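Local coordinates for protein glycerophosphodiester phosphodiesterase (Cytophaga hutchinsonii ATCC 33406, PDB 3CH0) that belongs to the glycerophosphodiester phosphodiesterase family, whose members are built on a TIM-barrel fold, at residues S8-G13 / V37-F42; I131-E136 / D169-Q174; E63-V68 / K92-G97; V96-H101 / K109-K114. All blocks are in the same frame, centred on the assembly; numbering follows the deposited sequence. Where two conformers were deposited one is given.

Contact 1 (S8-G13 / V37-F42)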
loop_
_atom_site.group_PDB
_atom_site.type_symbol
_atom_site.label_atom_id
_atom_site.label_comp_id
_atom_site.label_asym_id
_atom_site.label_seq_id
_atom_site.Cartn_x
_atom_site.Cartn_y
_atom_site.Cartn_z
ATOM N N SER A 8 16.866 -12.318 -2.355
ATOM C CA SER A 8 15.630 -11.928 -3.014
ATOM C C SER A 8 14.497 -11.551 -2.060
ATOM O O SER A 8 13.367 -11.498 -2.510
ATOM C CB SER A 8 15.143 -13.040 -3.945
ATOM O OG SER A 8 16.174 -13.371 -4.883
ATOM N N PHE A 9 14.814 -11.289 -0.800
ATOM C CA PHE A 9 13.806 -10.874 0.184
ATOM C C PHE A 9 13.241 -9.490 -0.185
ATOM O O PHE A 9 14.024 -8.584 -0.568
ATOM C CB PHE A 9 14.476 -10.819 1.544
ATOM C CG PHE A 9 13.498 -10.803 2.708
ATOM C CD1 PHE A 9 12.855 -11.957 3.113
ATOM C CD2 PHE A 9 13.222 -9.623 3.388
ATOM C CE1 PHE A 9 11.991 -11.938 4.213
ATOM C CE2 PHE A 9 12.361 -9.617 4.481
ATOM C CZ PHE A 9 11.754 -10.753 4.894
ATOM N N ASP A 10 11.936 -9.317 -0.007
ATOM C CA ASP A 10 11.261 -8.068 -0.394
ATOM C C ASP A 10 10.994 -7.193 0.836
ATOM O O ASP A 10 10.071 -7.462 1.592
ATOM C CB ASP A 10 9.966 -8.408 -1.121
ATOM C CG ASP A 10 9.320 -7.215 -1.740
ATOM O OD1 ASP A 10 9.851 -6.094 -1.610
ATOM O OD2 ASP A 10 8.271 -7.421 -2.388
ATOM N N ILE A 11 11.836 -6.179 1.038
ATOM C CA ILE A 11 11.659 -5.171 2.084
ATOM C C ILE A 11 10.742 -4.080 1.515
ATOM O O ILE A 11 11.148 -3.356 0.630
ATOM C CB ILE A 11 13.003 -4.524 2.506
ATOM C CG1 ILE A 11 13.927 -5.576 3.109
ATOM C CG2 ILE A 11 12.783 -3.394 3.493
ATOM C CD1 ILE A 11 15.368 -5.127 3.215
ATOM N N GLN A 12 9.517 -3.994 2.053
ATOM C CA GLN A 12 8.501 -3.056 1.593
ATOM C C GLN A 12 8.314 -1.942 2.624
ATOM O O GLN A 12 7.996 -2.206 3.786
ATOM C CB GLN A 12 7.130 -3.680 1.310
ATOM C CG GLN A 12 7.203 -4.863 0.380
ATOM C CD GLN A 12 5.916 -5.072 -0.413
ATOM O OE1 GLN A 12 4.940 -4.327 -0.236
ATOM N NE2 GLN A 12 5.916 -6.057 -1.288
ATOM N N GLY A 13 8.457 -0.700 2.192
ATOM C CA GLY A 13 8.154 0.449 3.038
ATOM C C GLY A 13 6.674 0.749 3.011
ATOM O O GLY A 13 6.140 1.131 1.977
ATOM N N VAL A 37 14.914 0.482 0.347
ATOM C CA VAL A 37 13.898 -0.555 0.294
ATOM C C VAL A 37 13.783 -1.228 -1.060
ATOM O O VAL A 37 14.097 -0.634 -2.107
ATOM C CB VAL A 37 12.510 -0.053 0.725
ATOM C CG1 VAL A 37 12.617 0.548 2.149
ATOM C CG2 VAL A 37 11.889 0.941 -0.279
ATOM N N THR A 38 13.294 -2.459 -1.066
ATOM C CA THR A 38 13.093 -3.144 -2.307
ATOM C C THR A 38 11.871 -2.543 -3.053
ATOM O O THR A 38 11.854 -2.441 -4.284
ATOM C CB THR A 38 12.769 -4.619 -2.020
ATOM O OG1 THR A 38 13.678 -5.171 -1.080
ATOM C CG2 THR A 38 12.715 -5.418 -3.351
ATOM N N THR A 39 10.843 -2.193 -2.272
ATOM C CA THR A 39 9.504 -1.877 -2.782
ATOM C C THR A 39 8.889 -0.731 -1.999
ATOM O O THR A 39 8.986 -0.694 -0.743
ATOM C CB THR A 39 8.616 -3.106 -2.589
ATOM O OG1 THR A 39 9.200 -4.222 -3.297
ATOM C CG2 THR A 39 7.154 -2.927 -3.108
ATOM N N LEU A 40 8.291 0.186 -2.738
ATOM C CA LEU A 40 7.446 1.214 -2.132
ATOM C C LEU A 40 6.036 0.614 -2.100
ATOM O O LEU A 40 5.512 0.236 -3.147
ATOM C CB LEU A 40 7.437 2.461 -2.974
ATOM C CG LEU A 40 8.825 3.093 -3.269
ATOM C CD1 LEU A 40 8.654 4.309 -4.200
ATOM C CD2 LEU A 40 9.467 3.505 -1.955
ATOM N N GLU A 41 5.444 0.576 -0.925
ATOM C CA GLU A 41 4.093 0.119 -0.711
ATOM C C GLU A 41 3.182 1.359 -0.489
ATOM O O GLU A 41 3.566 2.345 0.164
ATOM C CB GLU A 41 4.025 -0.857 0.462
ATOM C CG GLU A 41 2.676 -1.546 0.681
ATOM C CD GLU A 41 1.596 -0.682 1.279
ATOM O OE1 GLU A 41 1.841 0.370 1.934
ATOM O OE2 GLU A 41 0.402 -1.056 1.164
ATOM N N PHE A 42 1.987 1.365 -1.067
ATOM C CA PHE A 42 1.161 2.554 -0.997
ATOM C C PHE A 42 -0.248 2.204 -1.440
ATOM O O PHE A 42 -0.514 1.121 -1.904
ATOM C CB PHE A 42 1.717 3.682 -1.887
ATOM C CG PHE A 42 1.987 3.215 -3.288
ATOM C CD1 PHE A 42 3.194 2.630 -3.620
ATOM C CD2 PHE A 42 1.017 3.351 -4.303
ATOM C CE1 PHE A 42 3.434 2.135 -4.865
ATOM C CE2 PHE A 42 1.230 2.840 -5.563
ATOM C CZ PHE A 42 2.440 2.243 -5.851
#
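Gly13 and Thr39 are stitched together by the backbone bond from Gly13 N to Thr39 O, 3.0 Å long. Two more main-chain bonds continue the parallel ladder: Thr39 N to Ile11 O at 3.1 Å, and Glu41 N to Gly13 O. Ile11 O also receives a weak bond from Thr38 N, so this one carbonyl serves two donors at the start of the second strand.

Side-chain oxygens extend the grip. Thr38 OG1 sits beside its own backbone N (chi1 -47°) and accepts from Ile11 N at 3.0 Å. Thr39 OG1 donates to Asp10 OD1, meeting it on the syn side, close to the carboxylate plane, over a short 2.6 Å. The other oxygen, Asp10 OD2, takes Gln12 NE2 from above that plane at 2.9 Å, so both oxygens of this buried carboxylate are engaged.

Strand 10-13, helix 26-35 and strand 39-46 make up the first beta-alpha-beta unit of the barrel, and the two short strands are inclined by 42°. Strand 260-263 borders strand 10-13 on its other edge, bringing the two ends of the chain together in the sheet.

Packing contacts are modest. The Gln12 side chain lies alongside that of Thr39, pointing the same way, with Gln12 CD 3.7 Å from Thr39 CG2; its OE1 goes on to Asn134. The apolar pair Ile11 CG2 and Val37 CG1 touches lightly at 4.2 Å. Glu41 CB packs at 3.3 Å from Gly13 O, while its carboxylate bends away to Gln174 and to the backbone N of Arg15, near a bound citric acid.

Contact 2 (I131-E136 / D169-Q174). With EDO (1,2-ethanediol), chain O.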
loop_
_atom_site.group_PDB
_atom_site.type_symbol
_atom_site.label_atom_id
_atom_site.label_comp_id
_atom_site.label_asym_id
_atom_site.label_seq_id
_atom_site.Cartn_x
_atom_site.Cartn_y
_atom_site.Cartn_z
ATOM N N ILE A 131 13.648 -0.008 -8.464
ATOM C CA ILE A 131 12.601 0.054 -7.417
ATOM C C ILE A 131 11.348 -0.704 -7.881
ATOM O O ILE A 131 10.947 -0.663 -9.037
ATOM C CB ILE A 131 12.242 1.514 -7.024
ATOM C CG1 ILE A 131 11.349 1.586 -5.775
ATOM C CG2 ILE A 131 11.593 2.268 -8.221
ATOM C CD1 ILE A 131 12.010 1.100 -4.495
ATOM N N GLN A 132 10.706 -1.373 -6.938
ATOM C CA GLN A 132 9.444 -2.039 -7.161
ATOM C C GLN A 132 8.322 -1.299 -6.412
ATOM O O GLN A 132 8.575 -0.505 -5.487
ATOM C CB GLN A 132 9.551 -3.524 -6.758
ATOM C CG GLN A 132 10.454 -4.288 -7.685
ATOM C CD GLN A 132 10.776 -5.668 -7.246
ATOM O OE1 GLN A 132 11.866 -5.914 -6.710
ATOM N NE2 GLN A 132 9.862 -6.593 -7.457
ATOM N N TYR A 133 7.079 -1.571 -6.833
ATOM C CA TYR A 133 5.900 -0.909 -6.351
ATOM C C TYR A 133 4.886 -1.982 -5.918
ATOM O O TYR A 133 4.704 -2.970 -6.618
ATOM C CB TYR A 133 5.278 -0.115 -7.484
ATOM C CG TYR A 133 6.143 0.922 -8.106
ATOM C CD1 TYR A 133 7.039 0.601 -9.149
ATOM C CD2 TYR A 133 6.086 2.239 -7.696
ATOM C CE1 TYR A 133 7.844 1.577 -9.710
ATOM C CE2 TYR A 133 6.832 3.241 -8.296
ATOM C CZ TYR A 133 7.761 2.894 -9.280
ATOM O OH TYR A 133 8.494 3.942 -9.846
ATOM N N ASN A 134 4.181 -1.703 -4.822
ATOM C CA ASN A 134 3.069 -2.521 -4.393
ATOM C C ASN A 134 1.949 -1.559 -4.079
ATOM O O ASN A 134 1.937 -0.900 -3.007
ATOM C CB ASN A 134 3.481 -3.332 -3.173
ATOM C CG ASN A 134 2.425 -4.339 -2.766
ATOM O OD1 ASN A 134 1.401 -4.483 -3.489
ATOM N ND2 ASN A 134 2.568 -4.924 -1.568
ATOM N N GLY A 135 1.018 -1.421 -5.031
ATOM C CA GLY A 135 -0.048 -0.445 -4.925
ATOM C C GLY A 135 -1.386 -1.057 -4.659
ATOM O O GLY A 135 -1.795 -1.945 -5.375
ATOM N N GLU A 136 -2.063 -0.508 -3.648
ATOM C CA GLU A 136 -3.342 -1.063 -3.162
ATOM C C GLU A 136 -4.515 -0.341 -3.756
ATOM O O GLU A 136 -4.653 0.861 -3.607
ATOM C CB GLU A 136 -3.423 -1.046 -1.618
ATOM C CG GLU A 136 -4.691 -1.776 -1.083
ATOM C CD GLU A 136 -4.737 -1.985 0.385
ATOM O OE1 GLU A 136 -3.728 -1.790 1.084
ATOM O OE2 GLU A 136 -5.881 -2.323 0.849
ATOM N N ASP A 169 6.516 -4.459 -15.156
ATOM C CA ASP A 169 7.232 -5.621 -14.665
ATOM C C ASP A 169 7.817 -5.430 -13.271
ATOM O O ASP A 169 8.349 -6.367 -12.718
ATOM C CB ASP A 169 8.315 -6.076 -15.638
ATOM C CG ASP A 169 7.737 -6.571 -16.955
ATOM O OD1 ASP A 169 6.562 -7.038 -16.986
ATOM O OD2 ASP A 169 8.483 -6.518 -17.948
ATOM N N ARG A 170 7.711 -4.207 -12.735
ATOM C CA ARG A 170 8.149 -3.906 -11.367
ATOM C C ARG A 170 6.967 -3.520 -10.453
ATOM O O ARG A 170 7.177 -2.955 -9.404
ATOM C CB ARG A 170 9.224 -2.802 -11.368
ATOM C CG ARG A 170 10.551 -3.368 -11.818
ATOM C CD ARG A 170 11.664 -2.358 -11.875
ATOM N NE ARG A 170 11.478 -1.419 -12.952
ATOM C CZ ARG A 170 11.250 -0.113 -12.833
ATOM N NH1 ARG A 170 11.186 0.513 -11.660
ATOM N NH2 ARG A 170 11.120 0.625 -13.929
ATOM N N PHE A 171 5.755 -3.840 -10.902
ATOM C CA PHE A 171 4.542 -3.430 -10.240
ATOM C C PHE A 171 3.759 -4.627 -9.734
ATOM O O PHE A 171 3.533 -5.604 -10.457
ATOM C CB PHE A 171 3.613 -2.625 -11.155
ATOM C CG PHE A 171 2.740 -1.691 -10.367
ATOM C CD1 PHE A 171 1.547 -2.157 -9.804
ATOM C CD2 PHE A 171 3.125 -0.381 -10.103
ATOM C CE1 PHE A 171 0.780 -1.290 -8.962
ATOM C CE2 PHE A 171 2.340 0.433 -9.319
ATOM C CZ PHE A 171 1.191 -0.018 -8.776
ATOM N N THR A 172 3.334 -4.571 -8.467
ATOM C CA THR A 172 2.328 -5.500 -7.944
ATOM C C THR A 172 1.113 -4.735 -7.521
ATOM O O THR A 172 1.251 -3.696 -6.884
ATOM C CB THR A 172 2.874 -6.276 -6.706
ATOM O OG1 THR A 172 4.094 -6.937 -7.091
ATOM C CG2 THR A 172 1.866 -7.288 -6.159
ATOM N N LEU A 173 -0.062 -5.217 -7.909
ATOM C CA LEU A 173 -1.336 -4.591 -7.579
ATOM C C LEU A 173 -1.927 -5.442 -6.451
ATOM O O LEU A 173 -2.115 -6.648 -6.616
ATOM C CB LEU A 173 -2.287 -4.575 -8.786
ATOM C CG LEU A 173 -3.543 -3.739 -8.682
ATOM C CD1 LEU A 173 -4.539 -4.323 -7.650
ATOM C CD2 LEU A 173 -3.233 -2.220 -8.494
ATOM N N GLN A 174 -2.172 -4.814 -5.309
ATOM C CA GLN A 174 -2.689 -5.521 -4.150
ATOM C C GLN A 174 -4.070 -5.050 -3.832
ATOM O O GLN A 174 -4.456 -3.919 -4.112
ATOM C CB GLN A 174 -1.820 -5.376 -2.907
ATOM C CG GLN A 174 -1.640 -3.942 -2.485
ATOM C CD GLN A 174 -0.729 -3.694 -1.276
ATOM O OE1 GLN A 174 -0.587 -4.557 -0.396
ATOM N NE2 GLN A 174 -0.228 -2.435 -1.161
HETATM C C1 EDO O . 10.686 -9.623 -4.832
HETATM O O1 EDO O . 9.958 -8.929 -5.862
HETATM C C2 EDO O . 11.970 -8.895 -4.410
HETATM O O2 EDO O . 12.803 -8.627 -5.558
HETATM O O HOH W 1 6.213 -5.257 -6.962
HETATM O O HOH W 2 0.593 -7.010 -0.435
#
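Tyr133 and Phe171 make the tight side of this parallel strand pair. Tyr133 CB presses on Phe171 CD2 at 3.4 Å, whereas the two rings, only 16° from parallel, are slid apart and barely overlap. Tyr133 O lies over one face of the Phe171 ring, and Gly135, without a side chain, lets Phe171 CZ approach its CA to 4.1 Å. Four backbone bonds, from Tyr133 N to Arg170 O through to Gln174 N and Gly135 O, lock the strands in register.

The other face is polar and hydrated but still close-packed: Asn134 OD1 sits 3.2 Å from Gln174 CD, and one water spans Asn134 ND2 and Gln174 OE1. Asn134 ND2 also bonds to Gln12 OE1, and Gln174 NE2 to Glu41 OE2. The loose, solvent side lies at partly exposed Gln132, Arg170 and Thr172. There a second water joins Tyr133 O to Thr172 OG1, the Gln132 amide holds both oxygens of a 1,2-ethanediol, and Arg170 NH1 reaches Ile131 O at 2.9 Å, in the carbonyl plane, while also pairing with Glu125.

The chemistry divides the sheet: Tyr133 packs on helix 117-127 on the outer side, and amides, water and the Glu136 carboxylate, which binds citric acid and Lys138, make the barrel interior polar.

Contact 3 (E63-V68 / K92-G97). With EDO (1,2-ethanediol), chain G; EDO (1,2-ethanediol), chain M.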
loop_
_atom_site.group_PDB
_atom_site.type_symbol
_atom_site.label_atom_id
_atom_site.label_comp_id
_atom_site.label_asym_id
_atom_site.label_seq_id
_atom_site.Cartn_x
_atom_site.Cartn_y
_atom_site.Cartn_z
ATOM N N GLU A 63 -6.475 11.120 11.703
ATOM C CA GLU A 63 -5.236 10.897 12.357
ATOM C C GLU A 63 -4.158 11.729 11.720
ATOM O O GLU A 63 -3.139 12.003 12.380
ATOM C CB GLU A 63 -4.842 9.416 12.355
ATOM C CG GLU A 63 -5.702 8.638 13.315
ATOM C CD GLU A 63 -5.267 7.177 13.424
ATOM O OE1 GLU A 63 -5.048 6.547 12.365
ATOM O OE2 GLU A 63 -5.117 6.653 14.553
ATOM N N ILE A 64 -4.366 12.110 10.461
ATOM C CA ILE A 64 -3.281 12.745 9.709
ATOM C C ILE A 64 -3.562 14.166 9.243
ATOM O O ILE A 64 -2.622 14.875 8.785
ATOM C CB ILE A 64 -2.861 11.868 8.487
ATOM C CG1 ILE A 64 -3.985 11.777 7.435
ATOM C CG2 ILE A 64 -2.410 10.471 8.960
ATOM C CD1 ILE A 64 -3.595 11.065 6.089
ATOM N N THR A 65 -4.837 14.571 9.277
ATOM C CA THR A 65 -5.287 15.771 8.581
ATOM C C THR A 65 -5.662 16.850 9.621
ATOM O O THR A 65 -6.586 16.703 10.379
ATOM C CB THR A 65 -6.517 15.527 7.662
ATOM O OG1 THR A 65 -6.297 14.386 6.813
ATOM C CG2 THR A 65 -6.767 16.751 6.809
HETATM N N MSE A 66 -4.905 17.947 9.617
HETATM C CA MSE A 66 -5.221 19.043 10.543
HETATM C C MSE A 66 -6.586 19.674 10.335
HETATM O O MSE A 66 -7.329 19.855 11.284
HETATM C CB MSE A 66 -4.138 20.138 10.416
HETATM C CG MSE A 66 -4.263 21.234 11.459
HETATM SE SE MSE A 66 -3.565 20.504 13.066
HETATM C CE MSE A 66 -1.758 20.691 12.396
HETATM N N MSE A 67 -6.862 20.017 9.097
HETATM C CA MSE A 67 -8.025 20.849 8.752
HETATM C C MSE A 67 -8.403 20.744 7.280
HETATM O O MSE A 67 -7.530 20.658 6.402
HETATM C CB MSE A 67 -7.718 22.312 9.188
HETATM C CG MSE A 67 -8.122 23.426 8.229
HETATM SE SE MSE A 67 -7.243 25.150 8.636
HETATM C CE MSE A 67 -6.159 24.502 10.198
ATOM N N VAL A 68 -9.714 20.729 7.001
ATOM C CA VAL A 68 -10.199 20.777 5.638
ATOM C C VAL A 68 -11.181 21.953 5.530
ATOM O O VAL A 68 -12.132 22.035 6.323
ATOM C CB VAL A 68 -10.914 19.457 5.220
ATOM C CG1 VAL A 68 -11.510 19.602 3.784
ATOM C CG2 VAL A 68 -9.938 18.279 5.329
ATOM N N LYS A 92 -5.089 18.729 -3.257
ATOM C CA LYS A 92 -3.640 19.015 -3.149
ATOM C C LYS A 92 -3.330 20.213 -2.215
ATOM O O LYS A 92 -2.165 20.481 -1.887
ATOM C CB LYS A 92 -3.011 19.197 -4.532
ATOM C CG LYS A 92 -3.239 20.543 -5.181
ATOM C CD LYS A 92 -2.597 20.607 -6.568
ATOM C CE LYS A 92 -2.600 22.052 -7.096
ATOM N NZ LYS A 92 -1.911 22.187 -8.412
ATOM N N GLU A 93 -4.364 20.899 -1.776
ATOM C CA GLU A 93 -4.207 22.029 -0.868
ATOM C C GLU A 93 -4.251 21.718 0.605
ATOM O O GLU A 93 -4.035 22.614 1.426
ATOM C CB GLU A 93 -5.243 23.107 -1.200
ATOM C CG GLU A 93 -5.076 23.661 -2.607
ATOM C CD GLU A 93 -3.679 24.280 -2.898
ATOM O OE1 GLU A 93 -3.052 24.820 -1.949
ATOM O OE2 GLU A 93 -3.213 24.222 -4.061
ATOM N N ILE A 94 -4.450 20.444 0.966
ATOM C CA ILE A 94 -4.769 20.066 2.327
ATOM C C ILE A 94 -3.553 19.335 2.938
ATOM O O ILE A 94 -3.045 18.319 2.383
ATOM C CB ILE A 94 -6.014 19.151 2.342
ATOM C CG1 ILE A 94 -7.249 19.951 1.853
ATOM C CG2 ILE A 94 -6.254 18.610 3.717
ATOM C CD1 ILE A 94 -8.492 19.143 1.451
ATOM N N ASP A 95 -3.048 19.865 4.049
ATOM C CA ASP A 95 -1.929 19.253 4.689
ATOM C C ASP A 95 -2.282 17.935 5.354
ATOM O O ASP A 95 -3.289 17.851 6.092
ATOM C CB ASP A 95 -1.362 20.195 5.738
ATOM C CG ASP A 95 -0.132 19.626 6.397
ATOM O OD1 ASP A 95 0.998 19.860 5.849
ATOM O OD2 ASP A 95 -0.249 18.912 7.390
ATOM N N VAL A 96 -1.436 16.928 5.098
ATOM C CA VAL A 96 -1.512 15.625 5.759
ATOM C C VAL A 96 -0.192 15.202 6.383
ATOM O O VAL A 96 0.150 14.010 6.435
ATOM C CB VAL A 96 -2.032 14.573 4.757
ATOM C CG1 VAL A 96 -3.517 14.881 4.401
ATOM C CG2 VAL A 96 -1.109 14.479 3.562
ATOM N N GLY A 97 0.572 16.174 6.887
ATOM C CA GLY A 97 1.817 15.842 7.529
ATOM C C GLY A 97 2.168 16.482 8.871
ATOM O O GLY A 97 3.001 15.981 9.639
HETATM C C1 EDO G . -3.558 23.309 4.732
HETATM O O1 EDO G . -4.551 22.296 5.010
HETATM C C2 EDO G . -4.036 24.743 5.001
HETATM O O2 EDO G . -3.198 25.729 4.347
HETATM C C1 EDO M . -7.169 22.830 14.268
HETATM O O1 EDO M . -7.444 22.201 13.015
HETATM C C2 EDO M . -7.825 24.207 14.219
HETATM O O2 EDO M . -9.266 24.118 14.012
HETATM O O HOH W 3 -2.008 17.668 9.049
HETATM O O HOH W 4 -4.707 19.974 7.050
#
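Ile64 meets Val96 first, side chain beside side chain, Ile64 CD1 coming to 4.1 Å from Val96 CB, and Ile64 O receives a CA-H contact from Val96 CA at 3.3 Å. Thr65 uses both branches: chi1 of -49° sets OG1 beside the backbone N, where it rests near Val96 CG1 and bonds to His61 O; CG2, anti to that N, touches Ile94 CG2 at 3.6 Å. Met66, a selenomethionine with an exposed side chain, donates from its N to a water that also lies at hydrogen-bonding distance from Asp95 OD2. At Met67, another selenomethionine, the backbone N gives to a second water, which donates in turn to Asp95 O at 2.7 Å. Val68 closes the row, with Val68 CG1 3.8 Å from Ile94 CD1.

No direct hydrogen bond crosses between these roughly antiparallel segments; methyl groups and waters do the joining. A 1,2-ethanediol oxygen accepts from Asp95 N almost in line. Asp95 OD2 also accepts from Gly97 N at 2.9 Å, from above the carboxylate plane. That bond defines an Asx turn, here within the long excursion between strand 52-54 and helix 117-127, probably the insertion of this TIM-barrel family.

Contact 4 (V96-H101 / K109-K114)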
loop_
_atom_site.group_PDB
_atom_site.type_symbol
_atom_site.label_atom_id
_atom_site.label_comp_id
_atom_site.label_asym_id
_atom_site.label_seq_id
_atom_site.Cartn_x
_atom_site.Cartn_y
_atom_site.Cartn_z
ATOM N N VAL A 96 -1.436 16.928 5.098
ATOM C CA VAL A 96 -1.512 15.625 5.759
ATOM C C VAL A 96 -0.192 15.202 6.383
ATOM O O VAL A 96 0.150 14.010 6.435
ATOM C CB VAL A 96 -2.032 14.573 4.757
ATOM C CG1 VAL A 96 -3.517 14.881 4.401
ATOM C CG2 VAL A 96 -1.109 14.479 3.562
ATOM N N GLY A 97 0.572 16.174 6.887
ATOM C CA GLY A 97 1.817 15.842 7.529
ATOM C C GLY A 97 2.168 16.482 8.871
ATOM O O GLY A 97 3.001 15.981 9.639
HETATM N N MSE A 98 1.535 17.625 9.139
HETATM C CA MSE A 98 1.872 18.367 10.356
HETATM C C MSE A 98 1.144 17.968 11.616
HETATM O O MSE A 98 1.557 18.310 12.737
HETATM C CB MSE A 98 1.631 19.868 10.126
HETATM C CG MSE A 98 2.579 20.474 9.152
HETATM SE SE MSE A 98 4.485 20.410 9.728
HETATM C CE MSE A 98 4.350 21.410 11.433
ATOM N N LYS A 99 0.009 17.301 11.456
ATOM C CA LYS A 99 -0.709 16.811 12.614
ATOM C C LYS A 99 -0.027 15.625 13.264
ATOM O O LYS A 99 0.381 14.683 12.609
ATOM C CB LYS A 99 -2.144 16.406 12.255
ATOM C CG LYS A 99 -3.034 16.127 13.458
ATOM C CD LYS A 99 -4.459 15.884 12.984
ATOM C CE LYS A 99 -5.503 15.829 14.077
ATOM N NZ LYS A 99 -6.868 15.758 13.463
ATOM N N THR A 100 0.059 15.622 14.590
ATOM C CA THR A 100 0.593 14.509 15.306
ATOM C C THR A 100 -0.274 13.260 15.172
ATOM O O THR A 100 -1.474 13.327 15.403
ATOM C CB THR A 100 0.770 14.823 16.795
ATOM O OG1 THR A 100 1.687 15.918 16.889
ATOM C CG2 THR A 100 1.310 13.623 17.528
ATOM N N HIS A 101 0.353 12.167 14.727
ATOM C CA HIS A 101 -0.299 10.880 14.588
ATOM C C HIS A 101 -0.235 10.152 15.924
ATOM O O HIS A 101 0.846 9.780 16.353
ATOM C CB HIS A 101 0.391 10.048 13.474
ATOM C CG HIS A 101 -0.436 8.882 13.021
ATOM N ND1 HIS A 101 -1.168 8.095 13.902
ATOM C CD2 HIS A 101 -0.683 8.394 11.783
ATOM C CE1 HIS A 101 -1.798 7.155 13.210
ATOM N NE2 HIS A 101 -1.548 7.333 11.921
ATOM N N LYS A 109 7.326 15.595 11.685
ATOM C CA LYS A 109 6.312 16.513 11.248
ATOM C C LYS A 109 6.882 17.470 10.251
ATOM O O LYS A 109 7.748 18.293 10.583
ATOM C CB LYS A 109 5.707 17.280 12.456
ATOM C CG LYS A 109 5.094 16.435 13.497
ATOM C CD LYS A 109 3.786 15.784 13.015
ATOM C CE LYS A 109 4.026 14.412 12.415
ATOM N NZ LYS A 109 2.897 13.960 11.603
ATOM N N VAL A 110 6.380 17.365 9.016
ATOM C CA VAL A 110 6.757 18.179 7.873
ATOM C C VAL A 110 5.518 18.463 7.037
ATOM O O VAL A 110 4.556 17.661 7.021
ATOM C CB VAL A 110 7.817 17.516 6.961
ATOM C CG1 VAL A 110 9.191 17.351 7.702
ATOM C CG2 VAL A 110 7.322 16.154 6.442
ATOM N N PRO A 111 5.460 19.632 6.407
ATOM C CA PRO A 111 4.347 19.933 5.493
ATOM C C PRO A 111 4.299 18.887 4.376
ATOM O O PRO A 111 5.345 18.547 3.799
ATOM C CB PRO A 111 4.697 21.323 4.913
ATOM C CG PRO A 111 5.618 21.911 5.951
ATOM C CD PRO A 111 6.435 20.750 6.490
ATOM N N ALA A 112 3.102 18.326 4.119
ATOM C CA ALA A 112 2.952 17.369 3.046
ATOM C C ALA A 112 1.549 17.355 2.562
ATOM O O ALA A 112 0.651 17.682 3.331
ATOM C CB ALA A 112 3.364 15.978 3.542
ATOM N N VAL A 113 1.385 16.992 1.300
ATOM C CA VAL A 113 0.070 16.822 0.724
ATOM C C VAL A 113 -0.042 15.444 0.110
ATOM O O VAL A 113 0.941 14.751 -0.048
ATOM C CB VAL A 113 -0.275 17.940 -0.280
ATOM C CG1 VAL A 113 -0.119 19.321 0.434
ATOM C CG2 VAL A 113 0.606 17.838 -1.555
ATOM N N LYS A 114 -1.271 15.050 -0.215
ATOM C CA LYS A 114 -1.486 13.789 -0.946
ATOM C C LYS A 114 -1.103 13.955 -2.394
ATOM O O LYS A 114 -1.699 14.812 -3.106
ATOM C CB LYS A 114 -2.971 13.399 -0.866
ATOM C CG LYS A 114 -3.462 13.144 0.536
ATOM C CD LYS A 114 -4.907 12.647 0.549
ATOM C CE LYS A 114 -5.420 12.300 1.914
ATOM N NZ LYS A 114 -4.919 11.054 2.507
#
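This is a loop-on-loop contact at the edge of the fold, where Lys109 clamps the turn from Gly97 to Lys99 in the run between helices 88-91 and 117-127. The lysine folds back on itself, with CD turned by chi2 of -70° and CE by chi3 of 92°. Its ammonium reaches two backbone carbonyls: Lys109 NZ is 2.8 Å from both Gly97 O and Lys99 O. It stands above both carbonyl planes, and Gln107 OE1 gives NZ a third partner. Between the two grips, Lys109 CD passes 3.4 Å from Met98 O, so the methylenes line the inside of the turn.

Neither segment forms regular helix or strand; they belong to the long excursion between strand 52-54 and helix 117-127, probably the insertion of this TIM-barrel family. One backbone bond ties them, Val96 N to Ala112 O, nearly straight at 168° and 2.8 Å long. Beside it Gly97 CA approaches Val110 O at 3.3 Å, a CA-H...O contact possible because Gly97 has no side chain to collide there.

Met98, a selenomethionine at the exposed side, sets its SE over the Val110-Pro111 peptide link, 3.5 Å from Pro111 N. On the buried side the Lys114 chain crosses Val96 at about a right angle, with Lys114 CE 4.1 Å from Val96 CG1, before NZ continues to Ser55. Lys99 stretches out from the turn, its ammonium bonded to His62 O and Thr65 O.

The four contacts fall into two groups. Contacts 1 and 2, with centres 9 Å apart, are neighbouring parts of one barrel sheet, since strands 39-46 and 132-137 lie side by side. Two side-chain hydrogen bonds link them inside the barrel, Glu41 OE2 to Gln174 NE2 and Gln12 OE1 to Asn134 ND2, both 2.8 Å, and the side chains of Glu41 and Glu136 each come to about 3 Å from bound citric acid. Contacts 3 and 4 share Val96 and Gly97, their centres 6 Å apart, and Asp95 OD1 joins them by bonding to Ala112 N. This second group stands apart: its centres lie about 23 to 26 Å from those of the barrel contacts, with no touching atoms.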